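Long-range contacts in Xaa-Pro dipeptidase (Mycobacterium tuberculosis, PDB 5E2C), which probably acts, as a whole protein, as a metal-dependent exopeptidase with aminopeptidase activity, and is represented here by its N-terminal domain alone: residues Leu17-Ile22 with Ala40-Ala45; Ile26-Leu31 with Val126-Arg130; Ser32-Gly36 with Gln61-Ala66; Val51-Asp55 with Val77-Leu81; Lys92-His98 with Thr117-Ser123. All blocks are in the same frame, centred on the assembly; numbering follows the deposited sequence.

Contact 1. Residues Leu17-Ile22 with Ala40-Ala45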
# COMPACT_ATOMS: atom_id res chain seq x y z
N LEU A 17 19.93 -1.51 9.43
CA LEU A 17 19.25 -2.70 8.91
C LEU A 17 20.23 -3.80 8.53
O LEU A 17 21.38 -3.52 8.21
CB LEU A 17 18.43 -2.33 7.66
CG LEU A 17 17.46 -1.15 7.76
CD1 LEU A 17 17.00 -0.72 6.37
CD2 LEU A 17 16.30 -1.53 8.66
N ASP A 18 19.76 -5.04 8.53
CA ASP A 18 20.56 -6.19 8.12
C ASP A 18 20.27 -6.62 6.69
O ASP A 18 21.08 -7.32 6.07
CB ASP A 18 20.32 -7.35 9.08
CG ASP A 18 20.57 -6.94 10.51
OD1 ASP A 18 21.73 -6.59 10.81
OD2 ASP A 18 19.62 -6.92 11.32
N ALA A 19 19.12 -6.20 6.17
CA ALA A 19 18.72 -6.48 4.78
C ALA A 19 17.58 -5.54 4.41
O ALA A 19 17.00 -4.87 5.27
CB ALA A 19 18.30 -7.93 4.59
N MSE A 20 17.30 -5.49 3.11
CA MSE A 20 16.20 -4.71 2.60
C MSE A 20 15.49 -5.48 1.53
O MSE A 20 16.11 -6.09 0.64
CB MSE A 20 16.76 -3.44 2.00
CG MSE A 20 15.62 -2.69 1.38
SE MSE A 20 15.98 -0.81 1.51
CE MSE A 20 14.21 -0.20 0.89
N LEU A 21 14.17 -5.43 1.61
CA LEU A 21 13.28 -5.92 0.56
C LEU A 21 12.91 -4.75 -0.33
O LEU A 21 12.35 -3.74 0.13
CB LEU A 21 12.01 -6.50 1.17
CG LEU A 21 10.95 -6.95 0.17
CD1 LEU A 21 11.50 -8.08 -0.70
CD2 LEU A 21 9.71 -7.38 0.94
N ILE A 22 13.23 -4.86 -1.61
CA ILE A 22 12.85 -3.84 -2.58
C ILE A 22 11.64 -4.32 -3.38
O ILE A 22 11.67 -5.38 -4.02
CB ILE A 22 14.03 -3.51 -3.51
CG1 ILE A 22 15.23 -3.05 -2.67
CG2 ILE A 22 13.65 -2.41 -4.50
CD1 ILE A 22 16.22 -4.13 -2.43
N ALA A 40 10.59 -8.64 -7.08
CA ALA A 40 11.07 -8.08 -5.83
C ALA A 40 12.51 -8.54 -5.65
O ALA A 40 12.94 -9.52 -6.25
CB ALA A 40 10.20 -8.54 -4.67
N LEU A 41 13.25 -7.81 -4.84
CA LEU A 41 14.67 -8.05 -4.69
C LEU A 41 15.01 -7.98 -3.20
O LEU A 41 14.53 -7.09 -2.49
CB LEU A 41 15.46 -6.98 -5.45
CG LEU A 41 16.96 -7.15 -5.49
CD1 LEU A 41 17.31 -8.34 -6.38
CD2 LEU A 41 17.61 -5.88 -6.01
N LEU A 42 15.79 -8.95 -2.73
CA LEU A 42 16.30 -8.95 -1.35
C LEU A 42 17.81 -8.64 -1.38
O LEU A 42 18.57 -9.34 -2.04
CB LEU A 42 16.05 -10.32 -0.70
CG LEU A 42 16.56 -10.56 0.72
CD1 LEU A 42 15.95 -9.54 1.68
CD2 LEU A 42 16.27 -11.99 1.16
N VAL A 43 18.24 -7.58 -0.70
CA VAL A 43 19.65 -7.24 -0.64
C VAL A 43 20.09 -7.26 0.82
O VAL A 43 19.43 -6.64 1.66
CB VAL A 43 19.91 -5.84 -1.22
CG1 VAL A 43 21.38 -5.47 -1.13
CG2 VAL A 43 19.45 -5.80 -2.67
N PHE A 44 21.20 -7.97 1.09
CA PHE A 44 21.75 -8.08 2.45
C PHE A 44 22.78 -7.00 2.73
O PHE A 44 23.47 -6.54 1.82
CB PHE A 44 22.39 -9.44 2.68
CG PHE A 44 21.45 -10.61 2.53
CD1 PHE A 44 21.27 -11.22 1.30
CD2 PHE A 44 20.74 -11.11 3.63
CE1 PHE A 44 20.42 -12.31 1.17
CE2 PHE A 44 19.88 -12.19 3.49
CZ PHE A 44 19.71 -12.79 2.26
N ALA A 45 22.92 -6.62 4.00
CA ALA A 45 23.92 -5.61 4.37
C ALA A 45 25.34 -6.20 4.25
O ALA A 45 26.29 -5.49 3.88
CB ALA A 45 23.68 -5.11 5.78

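Contact 2. Residues Ile26-Leu31 with Val126-Arg130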
# COMPACT_ATOMS: atom_id res chain seq x y z
N ILE A 26 10.64 0.38 -10.10
CA ILE A 26 11.68 1.31 -10.52
C ILE A 26 12.98 0.97 -9.79
O ILE A 26 14.04 0.93 -10.38
CB ILE A 26 11.29 2.78 -10.25
CG1 ILE A 26 10.08 3.17 -11.10
CG2 ILE A 26 12.45 3.72 -10.54
CD1 ILE A 26 9.47 4.51 -10.73
N ASN A 27 12.89 0.71 -8.49
CA ASN A 27 14.07 0.39 -7.72
C ASN A 27 14.62 -1.01 -7.97
O ASN A 27 15.84 -1.24 -7.91
CB ASN A 27 13.76 0.60 -6.24
CG ASN A 27 13.56 2.06 -5.92
OD1 ASN A 27 14.01 2.95 -6.67
ND2 ASN A 27 12.90 2.33 -4.81
N VAL A 28 13.72 -1.96 -8.22
CA VAL A 28 14.13 -3.31 -8.58
C VAL A 28 14.95 -3.24 -9.88
O VAL A 28 16.04 -3.79 -9.97
CB VAL A 28 12.93 -4.25 -8.76
CG1 VAL A 28 13.35 -5.58 -9.35
CG2 VAL A 28 12.22 -4.51 -7.44
N ARG A 29 14.41 -2.53 -10.87
CA ARG A 29 15.08 -2.36 -12.15
C ARG A 29 16.46 -1.70 -11.98
O ARG A 29 17.45 -2.15 -12.55
CB ARG A 29 14.20 -1.55 -13.10
CG ARG A 29 14.67 -1.57 -14.55
CD ARG A 29 13.63 -0.93 -15.46
NE ARG A 29 13.49 0.50 -15.22
CZ ARG A 29 12.39 1.08 -14.74
NH1 ARG A 29 11.30 0.37 -14.45
NH2 ARG A 29 12.37 2.39 -14.55
N TYR A 30 16.51 -0.64 -11.17
CA TYR A 30 17.76 0.10 -10.92
C TYR A 30 18.86 -0.81 -10.37
O TYR A 30 20.01 -0.76 -10.81
CB TYR A 30 17.49 1.27 -9.97
CG TYR A 30 18.71 2.09 -9.66
CD1 TYR A 30 19.24 2.95 -10.60
CD2 TYR A 30 19.33 1.99 -8.42
CE1 TYR A 30 20.36 3.70 -10.32
CE2 TYR A 30 20.46 2.75 -8.12
CZ TYR A 30 20.97 3.59 -9.09
OH TYR A 30 22.09 4.33 -8.81
N LEU A 31 18.48 -1.68 -9.43
CA LEU A 31 19.41 -2.52 -8.73
C LEU A 31 19.76 -3.84 -9.41
O LEU A 31 20.76 -4.44 -9.06
CB LEU A 31 18.87 -2.85 -7.33
CG LEU A 31 18.69 -1.62 -6.43
CD1 LEU A 31 17.83 -1.99 -5.23
CD2 LEU A 31 20.03 -1.08 -5.99
N VAL A 126 16.76 3.35 -1.45
CA VAL A 126 17.30 3.19 -2.80
C VAL A 126 17.44 4.55 -3.49
O VAL A 126 18.42 4.81 -4.17
CB VAL A 126 16.44 2.27 -3.66
CG1 VAL A 126 17.09 2.08 -5.02
CG2 VAL A 126 16.20 0.94 -2.94
N GLU A 127 16.44 5.41 -3.31
CA GLU A 127 16.43 6.76 -3.87
C GLU A 127 17.67 7.53 -3.45
O GLU A 127 18.21 8.32 -4.23
CB GLU A 127 15.17 7.52 -3.44
CG GLU A 127 13.88 7.05 -4.11
CD GLU A 127 13.30 5.74 -3.57
OE1 GLU A 127 13.83 5.18 -2.58
OE2 GLU A 127 12.28 5.27 -4.11
N SER A 128 18.14 7.29 -2.22
CA SER A 128 19.32 8.00 -1.69
C SER A 128 20.57 7.81 -2.55
O SER A 128 21.53 8.57 -2.42
CB SER A 128 19.61 7.57 -0.25
OG SER A 128 20.21 6.28 -0.20
N LEU A 129 20.57 6.78 -3.40
CA LEU A 129 21.70 6.49 -4.27
C LEU A 129 21.73 7.31 -5.57
O LEU A 129 22.78 7.40 -6.22
CB LEU A 129 21.70 4.99 -4.62
CG LEU A 129 21.55 3.97 -3.50
CD1 LEU A 129 21.45 2.57 -4.08
CD2 LEU A 129 22.68 4.04 -2.49
N ARG A 130 20.61 7.90 -5.95
CA ARG A 130 20.52 8.66 -7.20
C ARG A 130 21.09 10.07 -7.05
O ARG A 130 21.57 10.44 -5.97
CB ARG A 130 19.06 8.68 -7.67
CG ARG A 130 18.61 7.32 -8.17
CD ARG A 130 17.13 7.05 -7.95
NE ARG A 130 16.82 5.68 -8.34
CZ ARG A 130 15.70 5.02 -8.05
NH1 ARG A 130 14.72 5.59 -7.35
NH2 ARG A 130 15.56 3.77 -8.47

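Contact 3. Residues Ser32-Gly36 with Gln61-Ala66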
# COMPACT_ATOMS: atom_id res chain seq x y z
N SER A 32 18.92 -4.30 -10.33
CA SER A 32 19.09 -5.65 -10.88
C SER A 32 19.10 -5.71 -12.40
O SER A 32 19.51 -6.71 -12.95
CB SER A 32 17.97 -6.55 -10.38
OG SER A 32 16.75 -6.24 -11.04
N GLY A 33 18.60 -4.68 -13.06
CA GLY A 33 18.42 -4.72 -14.52
C GLY A 33 17.16 -5.45 -14.97
O GLY A 33 16.83 -5.47 -16.16
N PHE A 34 16.42 -6.02 -14.03
CA PHE A 34 15.19 -6.75 -14.37
C PHE A 34 14.01 -5.79 -14.51
O PHE A 34 13.74 -5.00 -13.61
CB PHE A 34 14.89 -7.78 -13.29
CG PHE A 34 13.61 -8.52 -13.51
CD1 PHE A 34 13.47 -9.38 -14.60
CD2 PHE A 34 12.53 -8.35 -12.66
CE1 PHE A 34 12.30 -10.08 -14.81
CE2 PHE A 34 11.34 -9.04 -12.87
CZ PHE A 34 11.23 -9.91 -13.95
N SER A 35 13.31 -5.89 -15.65
CA SER A 35 12.26 -4.94 -16.02
C SER A 35 10.85 -5.55 -16.09
O SER A 35 9.92 -4.90 -16.58
CB SER A 35 12.61 -4.31 -17.38
OG SER A 35 12.59 -5.28 -18.40
N GLY A 36 10.69 -6.78 -15.60
CA GLY A 36 9.37 -7.41 -15.57
C GLY A 36 8.40 -6.69 -14.65
O GLY A 36 8.80 -6.02 -13.68
N GLN A 61 13.21 -14.05 -18.98
CA GLN A 61 13.65 -12.66 -18.93
C GLN A 61 14.57 -12.39 -17.75
O GLN A 61 15.56 -11.68 -17.89
CB GLN A 61 12.46 -11.70 -18.87
CG GLN A 61 12.83 -10.23 -18.96
CD GLN A 61 11.63 -9.33 -19.14
OE1 GLN A 61 10.64 -9.71 -19.78
NE2 GLN A 61 11.71 -8.12 -18.61
N ALA A 62 14.24 -12.93 -16.59
CA ALA A 62 15.10 -12.74 -15.42
C ALA A 62 16.45 -13.41 -15.66
O ALA A 62 17.49 -12.90 -15.25
CB ALA A 62 14.44 -13.28 -14.16
N ALA A 63 16.45 -14.54 -16.36
CA ALA A 63 17.69 -15.24 -16.64
C ALA A 63 18.61 -14.43 -17.55
O ALA A 63 19.82 -14.42 -17.34
CB ALA A 63 17.43 -16.61 -17.24
N SER A 64 18.05 -13.75 -18.54
CA SER A 64 18.85 -12.93 -19.46
C SER A 64 19.19 -11.56 -18.91
O SER A 64 20.26 -11.04 -19.21
CB SER A 64 18.17 -12.78 -20.84
OG SER A 64 16.99 -12.01 -20.76
N GLN A 65 18.28 -10.95 -18.16
CA GLN A 65 18.51 -9.60 -17.64
C GLN A 65 19.35 -9.58 -16.37
O GLN A 65 20.09 -8.63 -16.15
CB GLN A 65 17.19 -8.90 -17.40
CG GLN A 65 16.46 -8.53 -18.68
CD GLN A 65 15.23 -7.69 -18.44
OE1 GLN A 65 14.49 -7.90 -17.48
NE2 GLN A 65 14.96 -6.78 -19.37
N ALA A 66 19.23 -10.61 -15.53
CA ALA A 66 19.93 -10.64 -14.24
C ALA A 66 20.63 -11.97 -14.02
O ALA A 66 20.40 -12.66 -13.02
CB ALA A 66 18.93 -10.37 -13.11

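Contact 4. Residues Val51-Asp55 with Val77-Leu81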
# COMPACT_ATOMS: atom_id res chain seq x y z
N VAL A 51 18.94 -11.69 -3.87
CA VAL A 51 18.03 -12.68 -4.44
C VAL A 51 16.89 -11.96 -5.14
O VAL A 51 16.22 -11.10 -4.53
CB VAL A 51 17.48 -13.63 -3.35
CG1 VAL A 51 16.63 -14.73 -3.97
CG2 VAL A 51 18.62 -14.23 -2.51
N LEU A 52 16.67 -12.29 -6.42
CA LEU A 52 15.54 -11.75 -7.19
C LEU A 52 14.41 -12.77 -7.18
O LEU A 52 14.67 -13.95 -7.28
CB LEU A 52 15.98 -11.47 -8.63
CG LEU A 52 14.94 -10.88 -9.59
CD1 LEU A 52 14.65 -9.43 -9.23
CD2 LEU A 52 15.49 -10.95 -11.00
N ALA A 53 13.18 -12.31 -7.00
CA ALA A 53 12.01 -13.16 -7.14
C ALA A 53 11.05 -12.56 -8.16
O ALA A 53 10.79 -11.35 -8.18
CB ALA A 53 11.30 -13.35 -5.81
N THR A 54 10.55 -13.43 -9.03
CA THR A 54 9.52 -13.06 -9.99
C THR A 54 8.62 -14.26 -10.23
O THR A 54 8.79 -15.29 -9.61
CB THR A 54 10.13 -12.52 -11.30
OG1 THR A 54 9.08 -12.02 -12.14
CG2 THR A 54 10.89 -13.59 -12.04
N ASP A 55 7.62 -14.12 -11.08
CA ASP A 55 6.75 -15.25 -11.36
C ASP A 55 7.12 -15.92 -12.69
O ASP A 55 8.01 -15.46 -13.41
CB ASP A 55 5.28 -14.83 -11.29
CG ASP A 55 4.92 -13.78 -12.32
OD1 ASP A 55 4.85 -14.13 -13.49
OD2 ASP A 55 4.64 -12.61 -11.94
N VAL A 77 5.96 -12.72 -4.53
CA VAL A 77 7.41 -12.52 -4.55
C VAL A 77 7.94 -11.84 -3.28
O VAL A 77 8.98 -12.22 -2.76
CB VAL A 77 7.87 -11.80 -5.83
CG1 VAL A 77 7.58 -12.65 -7.05
CG2 VAL A 77 7.24 -10.41 -5.97
N GLY A 78 7.22 -10.84 -2.79
CA GLY A 78 7.63 -10.13 -1.59
C GLY A 78 7.62 -11.04 -0.39
O GLY A 78 8.59 -11.13 0.37
N ARG A 79 6.51 -11.74 -0.23
CA ARG A 79 6.35 -12.69 0.84
C ARG A 79 7.43 -13.77 0.84
O ARG A 79 8.02 -14.10 1.87
CB ARG A 79 4.97 -13.32 0.71
CG ARG A 79 4.58 -14.16 1.87
CD ARG A 79 3.51 -15.14 1.48
NE ARG A 79 3.31 -16.02 2.61
CZ ARG A 79 4.09 -17.05 2.92
NH1 ARG A 79 5.11 -17.41 2.13
NH2 ARG A 79 3.82 -17.75 4.01
N TYR A 80 7.71 -14.33 -0.34
CA TYR A 80 8.78 -15.30 -0.46
C TYR A 80 10.10 -14.76 0.04
O TYR A 80 10.80 -15.43 0.82
CB TYR A 80 8.91 -15.75 -1.92
CG TYR A 80 10.12 -16.62 -2.08
CD1 TYR A 80 10.07 -17.96 -1.69
CD2 TYR A 80 11.31 -16.11 -2.54
CE1 TYR A 80 11.19 -18.76 -1.79
CE2 TYR A 80 12.43 -16.91 -2.66
CZ TYR A 80 12.36 -18.24 -2.28
OH TYR A 80 13.45 -19.04 -2.38
N LEU A 81 10.46 -13.55 -0.39
CA LEU A 81 11.72 -12.95 0.01
C LEU A 81 11.80 -12.59 1.49
O LEU A 81 12.85 -12.77 2.11
CB LEU A 81 12.08 -11.75 -0.87
CG LEU A 81 12.41 -12.15 -2.30
CD1 LEU A 81 12.64 -10.91 -3.16
CD2 LEU A 81 13.62 -13.08 -2.39

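Contact 5. Residues Lys92-His98 with Thr117-Ser123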
# COMPACT_ATOMS: atom_id res chain seq x y z
N LYS A 92 16.77 -7.06 11.32
CA LYS A 92 15.95 -5.95 10.86
C LYS A 92 15.90 -5.93 9.33
O LYS A 92 16.94 -5.79 8.67
CB LYS A 92 16.47 -4.64 11.43
CG LYS A 92 16.40 -4.60 12.96
CD LYS A 92 16.67 -3.21 13.47
CE LYS A 92 16.49 -3.14 14.98
NZ LYS A 92 16.87 -1.79 15.49
N LEU A 93 14.70 -6.08 8.80
CA LEU A 93 14.46 -6.14 7.34
C LEU A 93 13.72 -4.87 6.94
O LEU A 93 12.58 -4.64 7.36
CB LEU A 93 13.59 -7.35 7.01
CG LEU A 93 13.20 -7.49 5.52
CD1 LEU A 93 14.42 -7.60 4.65
CD2 LEU A 93 12.28 -8.68 5.31
N GLY A 94 14.37 -4.04 6.13
CA GLY A 94 13.73 -2.86 5.60
C GLY A 94 12.73 -3.25 4.54
O GLY A 94 12.91 -4.24 3.85
N PHE A 95 11.65 -2.48 4.43
CA PHE A 95 10.69 -2.65 3.33
C PHE A 95 10.21 -1.29 2.88
O PHE A 95 10.36 -0.28 3.59
CB PHE A 95 9.51 -3.54 3.74
CG PHE A 95 8.56 -2.87 4.71
CD1 PHE A 95 8.81 -2.90 6.08
CD2 PHE A 95 7.43 -2.22 4.25
CE1 PHE A 95 7.94 -2.28 6.97
CE2 PHE A 95 6.56 -1.61 5.15
CZ PHE A 95 6.82 -1.63 6.50
N GLU A 96 9.63 -1.25 1.68
CA GLU A 96 9.23 0.01 1.10
C GLU A 96 7.76 0.30 1.39
O GLU A 96 6.84 -0.12 0.69
CB GLU A 96 9.55 0.03 -0.39
CG GLU A 96 11.04 -0.04 -0.65
CD GLU A 96 11.39 -0.01 -2.12
OE1 GLU A 96 10.89 -0.89 -2.85
OE2 GLU A 96 12.20 0.87 -2.52
N SER A 97 7.55 1.03 2.48
CA SER A 97 6.22 1.37 2.93
C SER A 97 5.45 2.27 1.97
O SER A 97 4.24 2.36 2.07
CB SER A 97 6.30 2.01 4.33
OG SER A 97 7.11 3.16 4.29
N HIS A 98 6.13 2.91 1.01
CA HIS A 98 5.46 3.73 0.01
C HIS A 98 4.75 2.92 -1.08
O HIS A 98 3.93 3.46 -1.82
CB HIS A 98 6.42 4.75 -0.63
CG HIS A 98 7.35 4.16 -1.65
ND1 HIS A 98 8.47 3.44 -1.30
CD2 HIS A 98 7.32 4.19 -3.00
CE1 HIS A 98 9.10 3.06 -2.40
NE2 HIS A 98 8.42 3.49 -3.45
N THR A 117 12.77 -11.49 13.24
CA THR A 117 13.01 -10.51 12.18
C THR A 117 11.96 -9.43 12.31
O THR A 117 10.77 -9.74 12.29
CB THR A 117 12.86 -11.15 10.78
OG1 THR A 117 13.80 -12.22 10.64
CG2 THR A 117 13.11 -10.11 9.68
N GLU A 118 12.39 -8.18 12.46
CA GLU A 118 11.48 -7.04 12.54
C GLU A 118 11.42 -6.36 11.16
O GLU A 118 12.45 -6.11 10.53
CB GLU A 118 11.99 -6.02 13.57
CG GLU A 118 11.11 -4.77 13.73
CD GLU A 118 11.78 -3.63 14.50
OE1 GLU A 118 12.89 -3.81 15.03
OE2 GLU A 118 11.19 -2.52 14.58
N LEU A 119 10.21 -6.05 10.71
CA LEU A 119 10.01 -5.30 9.47
C LEU A 119 10.10 -3.82 9.79
O LEU A 119 9.35 -3.32 10.63
CB LEU A 119 8.66 -5.63 8.86
CG LEU A 119 8.62 -7.03 8.23
CD1 LEU A 119 7.19 -7.57 8.20
CD2 LEU A 119 9.24 -6.99 6.84
N VAL A 120 10.99 -3.12 9.10
CA VAL A 120 11.25 -1.72 9.37
C VAL A 120 11.01 -0.86 8.14
O VAL A 120 11.55 -1.13 7.06
CB VAL A 120 12.70 -1.53 9.84
CG1 VAL A 120 13.01 -0.05 10.10
CG2 VAL A 120 12.97 -2.38 11.08
N ARG A 121 10.19 0.18 8.29
CA ARG A 121 9.97 1.12 7.19
C ARG A 121 11.30 1.69 6.69
O ARG A 121 12.12 2.22 7.47
CB ARG A 121 9.03 2.24 7.61
CG ARG A 121 7.62 1.79 7.98
CD ARG A 121 6.94 2.88 8.81
NE ARG A 121 5.54 2.58 9.06
CZ ARG A 121 5.09 1.67 9.91
NH1 ARG A 121 5.92 0.93 10.64
NH2 ARG A 121 3.77 1.49 10.04
N ALA A 122 11.53 1.59 5.38
CA ALA A 122 12.78 2.01 4.77
C ALA A 122 12.62 2.67 3.40
O ALA A 122 13.55 2.67 2.59
CB ALA A 122 13.72 0.81 4.65
N SER A 123 11.46 3.28 3.13
CA SER A 123 11.29 3.96 1.85
C SER A 123 12.26 5.13 1.76
O SER A 123 12.40 5.91 2.71
CB SER A 123 9.87 4.42 1.64
OG SER A 123 9.05 3.31 1.35
O HOH W 1 9.50 4.48 4.96

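Contact 1. Residues Leu17-Ile22 with Ala40-Ala45
Residues 19-22 and 40-44 run antiparallel as neighbouring strands inside the mixed beta sheet of the Creatinase/Prolidase N-terminal domain. Met20 (selenomethionine in this crystal) with Val43, and Ile22 with Leu41, form the hydrogen-bonded pairs; Ala19 with Phe44, and Leu21 with Leu42, form the non-hydrogen-bonded ones. Among the backbone bonds, Met20 N reaches Val43 O at 2.8 Å and Ile22 N reaches Leu41 O at 2.7 Å, the latter almost straight at 176°. Beyond the strand ends, Ala45 N still donates to Asp18 O at 2.9 Å. A weaker CA-H...O contact joins Ala19 CA to Val43 O at 3.2 Å.

Where side chains meet each other across the strands, the contacts are apolar, as befits strands buried on both faces. On the face of Met20, Ile22, Leu41 and Val43, the Ile22 and Val43 side chains cross obliquely, CD1 to CG2 3.6 Å, and Ile12 of helix 3-14 packs against Met20 and Val43. On the face of Ala19, Leu21, Leu42 and Phe44, the short side chain of Ala19 fits between Leu42 and Phe44, its CB 4.1 Å from Leu42 CD1 and oblique to the Phe44 ring. Leu81 of helix 77-87 packs against Leu21 and Leu42 there. Ile22 keeps CG1 beside its backbone N (chi1 -57°), and the turn at chi2, 98°, carries CD1 to within 3.4 Å of Leu41 O, the oxygen that Ile22 N also uses.

Contact 2. Residues Ile26-Leu31 with Val126-Arg130
Asn27 overlaps Val126, the two side chains passing in opposite directions, with Asn27 CG 3.6 Å from Val126 CG1. The contact sets helix 25-32 of the Creatinase/Prolidase N-terminal domain against the short 3-10 turn 127-129, close to the end of this construct. Asparagine suits the place because its CB and CG can pack while its amide serves acids on the ND2 side. ND2 donates to Glu127 OE2 at 3.1 Å in a nearly straight bond (175°), which lies in the amide plane yet meets the carboxylate from above its own plane. The same ND2 also donates to Glu96, so two acids probably hold the amide in this rotation.

Tyr30 and Leu31 supply the apolar part. With CG anti to the backbone N (chi1 -180°), the Tyr30 ring lies alongside Val126, whose CG1 approaches CD2 obliquely at 4.1 Å, and has Leu129 CD1 at its edge, 4.2 Å from CE2. Leu31 CD1 meets Val126 CG2 tip to tip, also at 4.1 Å; both residues are buried and pack on Ile22 of strand 19-22 as well, which suits branched apolar side chains. Arg130, modelled in two conformers, adds a less certain layer: in one of them NE stands over the centre of the Tyr30 ring, giving a cation-pi contact with CZ 4.9 Å from the ring centroid and the guanidinium steeply inclined to the ring, 79° between planes.

Contact 3. Residues Ser32-Gly36 with Gln61-Ala66
Ser32 O packs against Ala66 CB at 3.7 Å, where helices 25-32 and 59-65 both end. The hydroxyl of Ser32 turns back on its own chain: OG accepts from Phe34 N at 3.0 Å, an ST turn, and is also bonded to Val28 O. Gly33 leaves the helix with a positive phi of 81°, a conformation that glycine adopts easily, and its O lies 3.6 Å from Gln65 CD. Phe34 follows as an apolar wedge: CG lies opposite the backbone N (chi1 177°), which brings CE1 against Ala62 CB at 3.9 Å, and the ring stands at 89° to the Gln65 amide. This loop between helix 25-32 and strand 40-44 rests on the C-terminal part of the short helix 59-65, with Phe34 and Ala62 both packing on Leu52 and Thr54 of strand 51-54. Ser35 is gripped at two points by one amide, for Ser35 N donates to Gln65 OE1 and Gln65 NE2 to Ser35 OG, each at 3.0 Å, a double role that suits glutamine. Gln61 NE2 steadies that amide by reaching Gln65 OE1 from the opposite face to Ser35 N. Lacking a side chain, Gly36 can set its N 3.5 Å above one face of the Phe34 ring, over its centre.

Contact 4. Residues Val51-Asp55 with Val77-Leu81
Val77 O accepts the helical bond from Leu81 N at 3.1 Å, and this one turn sets the side chains of Val77 and Leu81 next to each other, both facing Ala53. The small Ala53 lets the helix come close: its CB is 3.8 Å from Val77 CB and 3.8 Å from Leu81 CD1, with the Tyr80 ring standing obliquely beside it and held at its far end by a bond from OH to Arg84. Val77 places CG1 beside its backbone N (chi1 -64°), from where the methyl reaches over the strand backbone to Thr54 CA at 3.5 Å. Helix 77-87 thus packs on one face of the central sheet of this alpha/beta domain, and its segment 77-81 runs roughly antiparallel to strand 51-54, at 146°, with the axes 8.0 Å apart. Leu52 and Thr54 point to the other face. Val51 extends the apolar surface, and its CG1 touches Leu81 CD2 at 3.8 Å. Leucine suits its position because the fork of its two methyls serves both strand residues, CD1 against Ala53 and CD2 against Val51.

Contact 5. Residues Lys92-His98 with Thr117-Ser123
The Phe95 ring lies against the neighbouring strand, with Arg121 CA over one face, Leu119 C at its edge and Val120 O approaching CD1 obliquely at 3.4 Å. Its CG sits between the backbone N and carbonyl carbon (chi1 72°), which swings the ring across to that strand. The His98 ring takes Ser123 OG in its plane, hydrogen-bonded to ND1 at 2.7 Å; NE2 bonds to Asp24. Ser123 OG also takes the backbone N-H of His98 at 3.0 Å, so one compact hydroxyl secures both the ring and its backbone. A water bridges Ser97 OG and Ser123 N. Along the strands, Leu93 N donates to Glu118 O at 2.8 Å, Leu93 O accepts from Val120 N at 2.8 Å, and Phe95 O accepts from Ala122 N. Gly94, lacking a side chain, lets Ala122 CB approach its CA to 3.8 Å. Leu93 and Leu119 lie side by side, CD2 to CD2 3.8 Å, with helix 77-87 on Leu93 and helix 102-111 on Leu119. Arg121 NE forms a salt bridge with Asp106 of the second subunit, and Ser97 OG bonds to Asp103 of that subunit. Adjacent parallel strands 92-95 and 118-121, joined through helix 102-111, form a beta-alpha-beta crossover.

How the contacts relate
Contacts 1, 4 and 5 share one sheet. The centre of contact 1 is about 5 Å from the centre of the chain, and the contact is bonded through Leu42 N and Val51 O (2.8 Å) to contact 4 and through Leu21 N and Gly94 O (2.8 Å) to contact 5. Contact 2 closes the long loop that encloses contacts 3, 4 and 5, and shares Glu96 with contact 5. Contacts 3 and 5 stand on opposite sides of the chain's centre, their own centres about 24 Å apart, and contact 5 alone touches the second subunit. The metal site expected of this family probably belongs to the peptidase M24 domain, which is absent from this construct.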